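Local coordinates for protein induced by osmotic stress (Scheffersomyces stipitis, PDB 5YWN) that reduces haloketones to alcohols asymmetrically, probably with NADPH as hydride donor, using a Rossmann fold of the dihydroflavonol-4-reductase type, at residues A[25-30]-A[247-252]; A[53-58]-A[62-67]; A[271-276]-A[290-295]. The protein carries 1 engineered substitution. All coordinates share one frame; numbering follows the deposited sequence.

Contact 1. Residues A[25-30]-A[247-252]; sequences KGYKVV and AAFEKD
Two first torsions bring the rings of Y27 and F249 together. Y27 has CG anti to the carbonyl carbon (chi1 -63°), which sends the phenol toward the last turn of helix 238-250. F249 takes the crowded position, CG between its own N and carbonyl carbon (chi1 80°), and its ring comes from the opposite direction. The result is a T-shaped (edge-to-face) pair: the edge of F249 points at the face of Y27, the centroids lie 5.6 Å apart and the planes stand at 77°. The aim is off-centre. CZ of F249 hangs above the rim of the phenol, and CE1 of F249 reaches CZ of Y27 at 4.0 Å.

E250, one residue further along the helix, takes the hydroxyl. Its chain runs extended beyond CG and places OE1 at the edge of the Y27 ring, in the ring plane, where OH of Y27 donates to OE1 of E250 at 2.8 Å. The lone pair used is the anti one, pointing away from OE2, and the carboxylate is turned well out of the plane of the phenol.

The contact joins the start of the Rossmann fold to helix 238-250, which precedes the last strand of the sheet, 258-261. Y27 lies between helix 13-24 and strand 28-33 in the first beta-alpha-beta unit, just after G26, whose positive phi closes the helix in a Schellman motif. The Y27 side chain also touches V22 of that helix and V5 of strand 4-7.

F249 is buried and also rests on V5, I76 and L78 of the parallel sheet, whereas E250 is exposed. At the helix end, N of K251 still bonds to O of A247 at 3.1 Å, and the carbonyl of A248 accepts from R119 and S188.

Contact 2. Residues A[53-58]-A[62-67]; sequences EVVKVL and GAFDEA. With NAP (NADP nicotinamide-adenine-dinucleotide phosphate), chain B.
The F64 ring carries V55 on one face and L58 at its edge, and L58 also lies on a face of the NADP adenine. CG1 of V55 sits over the ring centre, 4.0 Å from the F64 centroid and 13° off the normal, a CH-pi contact. The V55 rotamer, with CG1 anti to the backbone N (chi1 -179°), puts the other methyl on this side too: CG2 of V55 lies over the rim of the same face, 3.8 Å from CE2 of F64. L58 is forked between two flat partners. Its CD2 meets the phenylalanine near the ring plane, 3.6 Å from CE1 of F64, while CD1 of L58 comes down over a face of the adenine, 3.2 Å from C2A of NADP, a tight approach.

These residues belong to the Rossmann fold where strand 50-54, outermost in the parallel sheet, gives way to helix 65-70. A type I turn from G62 to D65, with N of D65 bonded to O of G62 at 3.1 Å, leads into the helix. F64 also packs on V106 and S109 of helix 91-113 and on S32.

A63 presses its methyl onto the backbone of the other segment, CB of A63 lying 3.3 Å from O of V57. At the far end A67 lies against the aliphatic part of E53, the two CB atoms 3.7 Å apart. The E53 chain bends beyond CG, and its carboxylate is held by H71 and by a salt bridge to K70.

Contact 3. Residues A[271-276]-A[290-295]; sequences LLDVVR and KPHSDD
D273 projects from helix 268-278 into the turn made by K290 to S293, and its two carboxylate oxygens do different work. CG lies beside the backbone N, anti to the carbonyl carbon (chi1 -71°), which sets OD2 in front of the H292 amide. N of H292 donates to OD2 of D273 at 2.8 Å, nearly straight (161°), arriving on the syn side but 29° out of the carboxylate plane. OD1 of D273 lies against the proline, 3.3 Å from CA of P291 and close to its CB; Q269, one turn earlier in the helix, donates to the same oxygen.

The backbone of 290-293 forms a type II turn with P291 and H292 at its corners; the amide given to D273 is that of H292, at the second corner, where phi is positive. O of K290 accepts twice, from N of S293 at 3.2 Å and from OG of S293 at 2.9 Å.

The H292 side chain, with CG also anti to its carbonyl carbon, swings its ring back over D273. OD2 of D273 lies above the rim of one H292 imidazole face, 3.5 Å from ND1 of H292, at an angle too poor for a hydrogen bond. A water bridges the three side chains, 2.7 Å from OD2 of D273 and also bonded to ND1 of H292 and OD2 of D294; its protons cannot serve every acceptor around it at once. NE2 of H292 bonds to K277, and OD2 of D294 to T270.

OD1 of D294 comes within 4.2 Å of OD2 of D273. Their proximity may raise the proton affinity of one carboxylate, while the H292 amide, Q269, T270 and the water probably stabilise the charge; the loop is thus tied to helix 268-278 mainly by hydrogen bonds to acidic side chains.

Overall arrangement
Contacts 1 and 2 reach the same parallel sheet, through neighbouring strands 28-33 and 50-54, and contact 2 is nested in the chain loop that contact 1 closes; their centres lie about 22 Å apart. Contact 1 pairs two rings and adds one hydrogen bond at the exposed margin; contact 2 is van der Waals and CH-pi packing of aliphatic side chains on a ring, has the most buried residues (four of seven) and alone touches the cofactor. Contact 3 follows later in the chain, about 46 Å from contact 2 between centres and on the opposite side of the chain's centre. Away from the annotated sites, it relies chiefly on hydrogen bonds of a carboxylate with a backbone amide and water, the rings of P291 and H292 packing around them.

Contact 1. Residues A[25-30]-A[247-252]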
loop_
_atom_site.group_PDB
_atom_site.type_symbol
_atom_site.label_atom_id
_atom_site.label_comp_id
_atom_site.label_asym_id
_atom_site.label_seq_id
_atom_site.Cartn_x
_atom_site.Cartn_y
_atom_site.Cartn_z
ATOM N N LYS A 25 -4.897 15.704 -10.150
ATOM C CA LYS A 25 -5.505 16.786 -9.427
ATOM C C LYS A 25 -4.713 18.115 -9.477
ATOM O O LYS A 25 -5.079 19.075 -8.876
ATOM C CB LYS A 25 -5.794 16.365 -7.998
ATOM C CG LYS A 25 -6.712 15.173 -7.863
ATOM C CD LYS A 25 -8.161 15.531 -7.945
ATOM C CE LYS A 25 -9.028 14.303 -8.075
ATOM N NZ LYS A 25 -10.451 14.608 -8.325
ATOM N N GLY A 26 -3.648 18.140 -10.232
ATOM C CA GLY A 26 -2.851 19.316 -10.372
ATOM C C GLY A 26 -1.658 19.577 -9.476
ATOM O O GLY A 26 -0.988 20.550 -9.635
ATOM N N TYR A 27 -1.376 18.678 -8.567
ATOM C CA TYR A 27 -0.150 18.720 -7.808
ATOM C C TYR A 27 1.038 18.376 -8.658
ATOM O O TYR A 27 0.940 17.703 -9.609
ATOM C CB TYR A 27 -0.226 17.733 -6.644
ATOM C CG TYR A 27 -1.288 18.043 -5.660
ATOM C CD1 TYR A 27 -1.062 18.904 -4.633
ATOM C CD2 TYR A 27 -2.498 17.473 -5.752
ATOM C CE1 TYR A 27 -2.034 19.220 -3.734
ATOM C CE2 TYR A 27 -3.470 17.776 -4.863
ATOM C CZ TYR A 27 -3.219 18.652 -3.850
ATOM O OH TYR A 27 -4.154 18.940 -2.977
ATOM N N LYS A 28 2.172 18.881 -8.283
ATOM C CA LYS A 28 3.411 18.359 -8.699
ATOM C C LYS A 28 3.871 17.254 -7.753
ATOM O O LYS A 28 3.462 17.195 -6.651
ATOM C CB LYS A 28 4.439 19.449 -8.822
ATOM C CG LYS A 28 4.407 20.196 -10.118
ATOM C CD LYS A 28 5.447 21.269 -10.072
ATOM C CE LYS A 28 5.620 22.015 -11.357
ATOM N NZ LYS A 28 5.001 23.349 -11.306
ATOM N N VAL A 29 4.758 16.416 -8.231
ATOM C CA VAL A 29 5.272 15.326 -7.491
ATOM C C VAL A 29 6.782 15.246 -7.500
ATOM O O VAL A 29 7.386 15.447 -8.465
ATOM C CB VAL A 29 4.649 13.977 -7.978
ATOM C CG1 VAL A 29 5.363 12.783 -7.429
ATOM C CG2 VAL A 29 3.184 13.921 -7.664
ATOM N N VAL A 30 7.337 14.877 -6.383
ATOM C CA VAL A 30 8.712 14.490 -6.303
ATOM C C VAL A 30 8.807 13.122 -5.696
ATOM O O VAL A 30 8.390 12.920 -4.606
ATOM C CB VAL A 30 9.491 15.494 -5.436
ATOM C CG1 VAL A 30 10.960 15.193 -5.386
ATOM C CG2 VAL A 30 9.210 16.917 -5.822
ATOM N N ALA A 247 -7.183 11.915 0.534
ATOM C CA ALA A 247 -8.014 12.325 1.627
ATOM C C ALA A 247 -7.148 12.544 2.864
ATOM O O ALA A 247 -7.343 13.462 3.582
ATOM C CB ALA A 247 -9.030 11.263 1.941
ATOM N N ALA A 248 -6.180 11.699 3.049
ATOM C CA ALA A 248 -5.378 11.677 4.241
ATOM C C ALA A 248 -4.605 12.959 4.467
ATOM O O ALA A 248 -4.319 13.267 5.560
ATOM C CB ALA A 248 -4.452 10.493 4.272
ATOM N N PHE A 249 -4.206 13.606 3.382
ATOM C CA PHE A 249 -3.597 14.909 3.459
ATOM C C PHE A 249 -4.450 16.144 3.170
ATOM O O PHE A 249 -4.123 17.196 3.599
ATOM C CB PHE A 249 -2.246 14.947 2.767
ATOM C CG PHE A 249 -2.277 15.075 1.265
ATOM C CD1 PHE A 249 -2.368 16.290 0.658
ATOM C CD2 PHE A 249 -2.098 13.990 0.473
ATOM C CE1 PHE A 249 -2.353 16.385 -0.705
ATOM C CE2 PHE A 249 -2.039 14.089 -0.878
ATOM C CZ PHE A 249 -2.167 15.279 -1.472
ATOM N N GLU A 250 -5.467 15.994 2.344
ATOM C CA GLU A 250 -6.410 17.044 2.009
ATOM C C GLU A 250 -7.403 17.445 3.067
ATOM O O GLU A 250 -7.686 18.562 3.193
ATOM C CB GLU A 250 -7.101 16.780 0.683
ATOM C CG GLU A 250 -6.235 16.858 -0.547
ATOM C CD GLU A 250 -7.004 16.857 -1.865
ATOM O OE1 GLU A 250 -6.492 17.378 -2.813
ATOM O OE2 GLU A 250 -8.073 16.339 -1.959
ATOM N N LYS A 251 -7.961 16.486 3.780
ATOM C CA LYS A 251 -9.040 16.721 4.726
ATOM C C LYS A 251 -8.585 17.050 6.151
ATOM O O LYS A 251 -7.785 16.383 6.705
ATOM C CB LYS A 251 -9.998 15.533 4.787
ATOM C CG LYS A 251 -10.597 15.125 3.478
ATOM C CD LYS A 251 -11.537 13.971 3.639
ATOM C CE LYS A 251 -12.240 13.575 2.361
ATOM N NZ LYS A 251 -13.205 14.549 1.854
ATOM N N ASP A 252 -9.198 18.053 6.731
ATOM C CA ASP A 252 -8.909 18.460 8.073
ATOM C C ASP A 252 -9.229 17.327 9.055
ATOM O O ASP A 252 -8.538 17.137 9.975
ATOM C CB ASP A 252 -9.684 19.705 8.459
ATOM C CG ASP A 252 -9.029 21.008 8.009
ATOM O OD1 ASP A 252 -7.885 21.052 7.552
ATOM O OD2 ASP A 252 -9.725 22.008 8.121
#

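Contact 2. Residues A[53-58]-A[62-67]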
loop_
_atom_site.group_PDB
_atom_site.type_symbol
_atom_site.label_atom_id
_atom_site.label_comp_id
_atom_site.label_asym_id
_atom_site.label_seq_id
_atom_site.Cartn_x
_atom_site.Cartn_y
_atom_site.Cartn_z
ATOM N N GLU A 53 14.367 12.122 -6.834
ATOM C CA GLU A 53 15.641 12.126 -6.179
ATOM C C GLU A 53 16.013 10.715 -5.787
ATOM O O GLU A 53 15.180 9.948 -5.396
ATOM C CB GLU A 53 15.665 13.023 -4.947
ATOM C CG GLU A 53 15.400 14.468 -5.204
ATOM C CD GLU A 53 16.437 15.131 -6.068
ATOM O OE1 GLU A 53 17.578 14.733 -6.037
ATOM O OE2 GLU A 53 16.113 16.056 -6.771
ATOM N N VAL A 54 17.282 10.415 -5.869
ATOM C CA VAL A 54 17.766 9.123 -5.530
ATOM C C VAL A 54 18.134 9.038 -4.072
ATOM O O VAL A 54 19.009 9.688 -3.640
ATOM C CB VAL A 54 18.995 8.764 -6.355
ATOM C CG1 VAL A 54 19.545 7.436 -5.967
ATOM C CG2 VAL A 54 18.700 8.791 -7.816
ATOM N N VAL A 55 17.421 8.201 -3.357
ATOM C CA VAL A 55 17.690 7.878 -1.974
ATOM C C VAL A 55 17.839 6.380 -1.832
ATOM O O VAL A 55 16.890 5.664 -1.736
ATOM C CB VAL A 55 16.578 8.389 -1.058
ATOM C CG1 VAL A 55 16.847 8.089 0.390
ATOM C CG2 VAL A 55 16.304 9.849 -1.305
ATOM N N LYS A 56 19.069 5.935 -1.881
ATOM C CA LYS A 56 19.403 4.546 -1.923
ATOM C C LYS A 56 19.094 3.740 -0.675
ATOM O O LYS A 56 18.716 2.653 -0.793
ATOM C CB LYS A 56 20.819 4.345 -2.383
ATOM C CG LYS A 56 21.178 5.061 -3.673
ATOM C CD LYS A 56 22.573 4.737 -4.182
ATOM C CE LYS A 56 22.856 3.250 -4.156
ATOM N NZ LYS A 56 24.158 2.786 -4.711
ATOM N N VAL A 57 19.293 4.302 0.501
ATOM C CA VAL A 57 19.067 3.621 1.751
ATOM C C VAL A 57 18.193 4.437 2.700
ATOM O O VAL A 57 18.544 5.497 3.069
ATOM C CB VAL A 57 20.437 3.290 2.384
ATOM C CG1 VAL A 57 20.301 2.517 3.668
ATOM C CG2 VAL A 57 21.298 2.526 1.403
ATOM N N LEU A 58 17.053 3.927 3.067
ATOM C CA LEU A 58 16.218 4.576 4.032
ATOM C C LEU A 58 16.788 4.637 5.422
ATOM O O LEU A 58 16.651 5.592 6.064
ATOM C CB LEU A 58 14.820 3.998 4.066
ATOM C CG LEU A 58 14.105 3.759 2.760
ATOM C CD1 LEU A 58 13.012 2.765 2.971
ATOM C CD2 LEU A 58 13.609 5.035 2.176
ATOM N N GLY A 62 19.493 10.969 8.294
ATOM C CA GLY A 62 19.527 11.996 7.285
ATOM C C GLY A 62 19.469 11.607 5.814
ATOM O O GLY A 62 19.806 12.368 4.987
ATOM N N ALA A 63 18.969 10.436 5.528
ATOM C CA ALA A 63 18.918 9.938 4.208
ATOM C C ALA A 63 18.140 10.836 3.241
ATOM O O ALA A 63 18.525 10.962 2.150
ATOM C CB ALA A 63 18.308 8.577 4.218
ATOM N N PHE A 64 17.066 11.448 3.704
ATOM C CA PHE A 64 16.269 12.333 2.912
ATOM C C PHE A 64 16.660 13.825 2.963
ATOM O O PHE A 64 16.042 14.609 2.340
ATOM C CB PHE A 64 14.795 12.140 3.226
ATOM C CG PHE A 64 14.191 10.911 2.601
ATOM C CD1 PHE A 64 14.171 9.731 3.266
ATOM C CD2 PHE A 64 13.640 10.952 1.346
ATOM C CE1 PHE A 64 13.650 8.600 2.673
ATOM C CE2 PHE A 64 13.104 9.843 0.764
ATOM C CZ PHE A 64 13.120 8.666 1.424
ATOM N N ASP A 65 17.682 14.181 3.715
ATOM C CA ASP A 65 17.983 15.579 3.938
ATOM C C ASP A 65 18.282 16.318 2.655
ATOM O O ASP A 65 17.728 17.320 2.423
ATOM C CB ASP A 65 19.179 15.754 4.846
ATOM C CG ASP A 65 18.865 15.535 6.286
ATOM O OD1 ASP A 65 17.837 15.015 6.610
ATOM O OD2 ASP A 65 19.682 15.886 7.108
ATOM N N GLU A 66 19.125 15.771 1.843
ATOM C CA GLU A 66 19.484 16.441 0.635
ATOM C C GLU A 66 18.303 16.587 -0.295
ATOM O O GLU A 66 18.081 17.615 -0.808
ATOM C CB GLU A 66 20.654 15.770 -0.020
ATOM C CG GLU A 66 21.982 16.209 0.533
ATOM C CD GLU A 66 22.310 17.678 0.262
ATOM O OE1 GLU A 66 22.699 18.411 1.168
ATOM O OE2 GLU A 66 22.161 18.102 -0.864
ATOM N N ALA A 67 17.528 15.540 -0.459
ATOM C CA ALA A 67 16.400 15.563 -1.343
ATOM C C ALA A 67 15.398 16.589 -0.906
ATOM O O ALA A 67 14.914 17.315 -1.697
ATOM C CB ALA A 67 15.769 14.206 -1.401
HETATM P PA NAP B . 5.910 -2.895 -3.667
HETATM O O1A NAP B . 5.098 -2.819 -4.937
HETATM O O2A NAP B . 7.073 -3.854 -3.572
HETATM O O5B NAP B . 6.447 -1.416 -3.323
HETATM C C5B NAP B . 7.575 -1.237 -2.469
HETATM C C4B NAP B . 8.434 -0.089 -2.986
HETATM O O4B NAP B . 9.228 0.446 -1.922
HETATM C C3B NAP B . 9.378 -0.549 -4.086
HETATM O O3B NAP B . 9.109 0.145 -5.308
HETATM C C2B NAP B . 10.781 -0.249 -3.596
HETATM O O2B NAP B . 11.447 0.642 -4.486
HETATM C C1B NAP B . 10.626 0.380 -2.220
HETATM N N9A NAP B . 11.325 -0.444 -1.201
HETATM C C8A NAP B . 10.993 -1.700 -0.846
HETATM N N7A NAP B . 11.837 -2.164 0.112
HETATM C C5A NAP B . 12.728 -1.194 0.382
HETATM C C6A NAP B . 13.887 -1.025 1.289
HETATM N N6A NAP B . 14.273 -2.020 2.125
HETATM N N1A NAP B . 14.547 0.153 1.253
HETATM C C2A NAP B . 14.181 1.155 0.431
HETATM N N3A NAP B . 13.139 1.064 -0.416
HETATM C C4A NAP B . 12.387 -0.060 -0.488
HETATM O O3 NAP B . 4.906 -3.197 -2.445
HETATM P PN NAP B . 3.395 -2.643 -2.472
HETATM O O1N NAP B . 2.457 -3.825 -2.461
HETATM O O2N NAP B . 3.291 -1.609 -3.569
HETATM O O5D NAP B . 3.271 -1.888 -1.055
HETATM C C5D NAP B . 3.326 -0.464 -0.987
HETATM C C4D NAP B . 3.239 -0.012 0.466
HETATM O O4D NAP B . 1.899 -0.156 0.948
HETATM C C3D NAP B . 4.148 -0.833 1.368
HETATM O O3D NAP B . 5.160 -0.008 1.953
HETATM C C2D NAP B . 3.258 -1.431 2.438
HETATM O O2D NAP B . 3.688 -1.025 3.741
HETATM C C1D NAP B . 1.852 -0.928 2.152
HETATM N N1N NAP B . 0.932 -2.061 2.000
HETATM C C2N NAP B . 0.719 -2.583 0.785
HETATM C C3N NAP B . -0.148 -3.658 0.618
HETATM C C7N NAP B . -0.382 -4.237 -0.745
HETATM O O7N NAP B . -0.937 -5.318 -0.848
HETATM N N7N NAP B . 0.026 -3.552 -1.813
HETATM C C4N NAP B . -0.795 -4.188 1.724
HETATM C C5N NAP B . -0.557 -3.629 2.971
HETATM C C6N NAP B . 0.319 -2.556 3.083
HETATM P P2B NAP B . 12.322 0.071 -5.711
HETATM O O1X NAP B . 13.345 1.153 -5.963
HETATM O O2X NAP B . 12.897 -1.219 -5.177
HETATM O O3X NAP B . 11.318 -0.109 -6.824
#

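Contact 3. Residues A[271-276]-A[290-295]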
loop_
_atom_site.group_PDB
_atom_site.type_symbol
_atom_site.label_atom_id
_atom_site.label_comp_id
_atom_site.label_asym_id
_atom_site.label_seq_id
_atom_site.Cartn_x
_atom_site.Cartn_y
_atom_site.Cartn_z
ATOM N N LEU A 271 -12.568 -15.491 -6.722
ATOM C CA LEU A 271 -11.700 -15.079 -7.773
ATOM C C LEU A 271 -11.938 -15.819 -9.099
ATOM O O LEU A 271 -12.110 -15.214 -10.101
ATOM C CB LEU A 271 -10.273 -15.282 -7.323
ATOM C CG LEU A 271 -9.186 -15.097 -8.336
ATOM C CD1 LEU A 271 -9.228 -13.767 -9.044
ATOM C CD2 LEU A 271 -7.800 -15.447 -7.850
ATOM N N LEU A 272 -12.008 -17.120 -9.033
ATOM C CA LEU A 272 -12.283 -17.958 -10.170
ATOM C C LEU A 272 -13.645 -17.645 -10.800
ATOM O O LEU A 272 -13.767 -17.566 -11.970
ATOM C CB LEU A 272 -12.273 -19.391 -9.725
ATOM C CG LEU A 272 -11.012 -20.208 -9.879
ATOM C CD1 LEU A 272 -11.208 -21.640 -9.465
ATOM C CD2 LEU A 272 -10.478 -20.126 -11.278
ATOM N N ASP A 273 -14.633 -17.439 -9.983
ATOM C CA ASP A 273 -15.953 -17.171 -10.451
ATOM C C ASP A 273 -15.999 -15.871 -11.246
ATOM O O ASP A 273 -16.642 -15.803 -12.220
ATOM C CB ASP A 273 -16.970 -17.177 -9.305
ATOM C CG ASP A 273 -17.239 -18.605 -8.720
ATOM O OD1 ASP A 273 -16.953 -19.596 -9.340
ATOM O OD2 ASP A 273 -17.746 -18.681 -7.637
ATOM N N VAL A 274 -15.318 -14.862 -10.774
ATOM C CA VAL A 274 -15.272 -13.620 -11.478
ATOM C C VAL A 274 -14.569 -13.728 -12.812
ATOM O O VAL A 274 -15.090 -13.346 -13.771
ATOM C CB VAL A 274 -14.673 -12.524 -10.569
ATOM C CG1 VAL A 274 -14.142 -11.333 -11.339
ATOM C CG2 VAL A 274 -15.659 -12.095 -9.506
ATOM N N VAL A 275 -13.404 -14.290 -12.824
ATOM C CA VAL A 275 -12.620 -14.388 -14.010
ATOM C C VAL A 275 -13.291 -15.211 -15.124
ATOM O O VAL A 275 -13.307 -14.816 -16.232
ATOM C CB VAL A 275 -11.242 -14.940 -13.670
ATOM C CG1 VAL A 275 -10.447 -15.235 -14.894
ATOM C CG2 VAL A 275 -10.491 -13.960 -12.808
ATOM N N ARG A 276 -13.877 -16.332 -14.757
ATOM C CA ARG A 276 -14.529 -17.180 -15.718
ATOM C C ARG A 276 -15.744 -16.543 -16.408
ATOM O O ARG A 276 -15.902 -16.714 -17.562
ATOM C CB ARG A 276 -14.847 -18.550 -15.130
ATOM C CG ARG A 276 -13.660 -19.393 -14.724
ATOM C CD ARG A 276 -14.062 -20.591 -13.895
ATOM N NE ARG A 276 -14.982 -21.388 -14.652
ATOM C CZ ARG A 276 -14.623 -22.209 -15.615
ATOM N NH1 ARG A 276 -13.362 -22.426 -15.850
ATOM N NH2 ARG A 276 -15.528 -22.831 -16.305
ATOM N N LYS A 290 -16.179 -25.075 -7.350
ATOM C CA LYS A 290 -17.541 -25.151 -6.945
ATOM C C LYS A 290 -18.112 -23.777 -6.939
ATOM O O LYS A 290 -18.084 -23.120 -5.964
ATOM C CB LYS A 290 -17.687 -25.837 -5.592
ATOM C CG LYS A 290 -17.166 -27.253 -5.590
ATOM C CD LYS A 290 -17.738 -28.064 -4.454
ATOM C CE LYS A 290 -16.973 -27.854 -3.162
ATOM N NZ LYS A 290 -15.522 -27.510 -3.303
ATOM N N PRO A 291 -18.650 -23.338 -8.053
ATOM C CA PRO A 291 -19.022 -21.942 -8.182
ATOM C C PRO A 291 -20.029 -21.474 -7.175
ATOM O O PRO A 291 -20.939 -22.147 -6.908
ATOM C CB PRO A 291 -19.592 -21.856 -9.575
ATOM C CG PRO A 291 -19.080 -23.015 -10.291
ATOM C CD PRO A 291 -18.623 -24.024 -9.338
ATOM N N HIS A 292 -19.760 -20.334 -6.574
ATOM C CA HIS A 292 -20.591 -19.695 -5.569
ATOM C C HIS A 292 -20.801 -20.494 -4.303
ATOM O O HIS A 292 -21.755 -20.336 -3.656
ATOM C CB HIS A 292 -21.885 -19.177 -6.187
ATOM C CG HIS A 292 -21.643 -18.397 -7.429
ATOM N ND1 HIS A 292 -20.908 -17.245 -7.439
ATOM C CD2 HIS A 292 -21.932 -18.662 -8.714
ATOM C CE1 HIS A 292 -20.799 -16.808 -8.669
ATOM N NE2 HIS A 292 -21.438 -17.637 -9.458
ATOM N N SER A 293 -19.849 -21.348 -3.986
ATOM C CA SER A 293 -19.788 -22.058 -2.724
ATOM C C SER A 293 -19.134 -21.242 -1.633
ATOM O O SER A 293 -19.097 -21.671 -0.549
ATOM C CB SER A 293 -19.012 -23.368 -2.833
ATOM O OG SER A 293 -17.683 -23.155 -3.094
ATOM N N ASP A 294 -18.560 -20.113 -1.972
ATOM C CA ASP A 294 -17.992 -19.228 -0.994
ATOM C C ASP A 294 -19.101 -18.601 -0.173
ATOM O O ASP A 294 -20.052 -18.128 -0.711
ATOM C CB ASP A 294 -17.092 -18.188 -1.639
ATOM C CG ASP A 294 -17.712 -17.515 -2.865
ATOM O OD1 ASP A 294 -18.493 -18.157 -3.552
ATOM O OD2 ASP A 294 -17.372 -16.389 -3.157
ATOM N N ASP A 295 -19.006 -18.679 1.132
ATOM C CA ASP A 295 -19.967 -18.078 2.013
ATOM C C ASP A 295 -19.282 -17.323 3.133
ATOM O O ASP A 295 -18.685 -17.919 3.950
ATOM C CB ASP A 295 -20.871 -19.181 2.552
ATOM C CG ASP A 295 -21.814 -18.730 3.619
ATOM O OD1 ASP A 295 -21.827 -17.598 4.006
ATOM O OD2 ASP A 295 -22.545 -19.538 4.097
HETATM O O HOH W 1 -18.143 -16.420 -6.155
#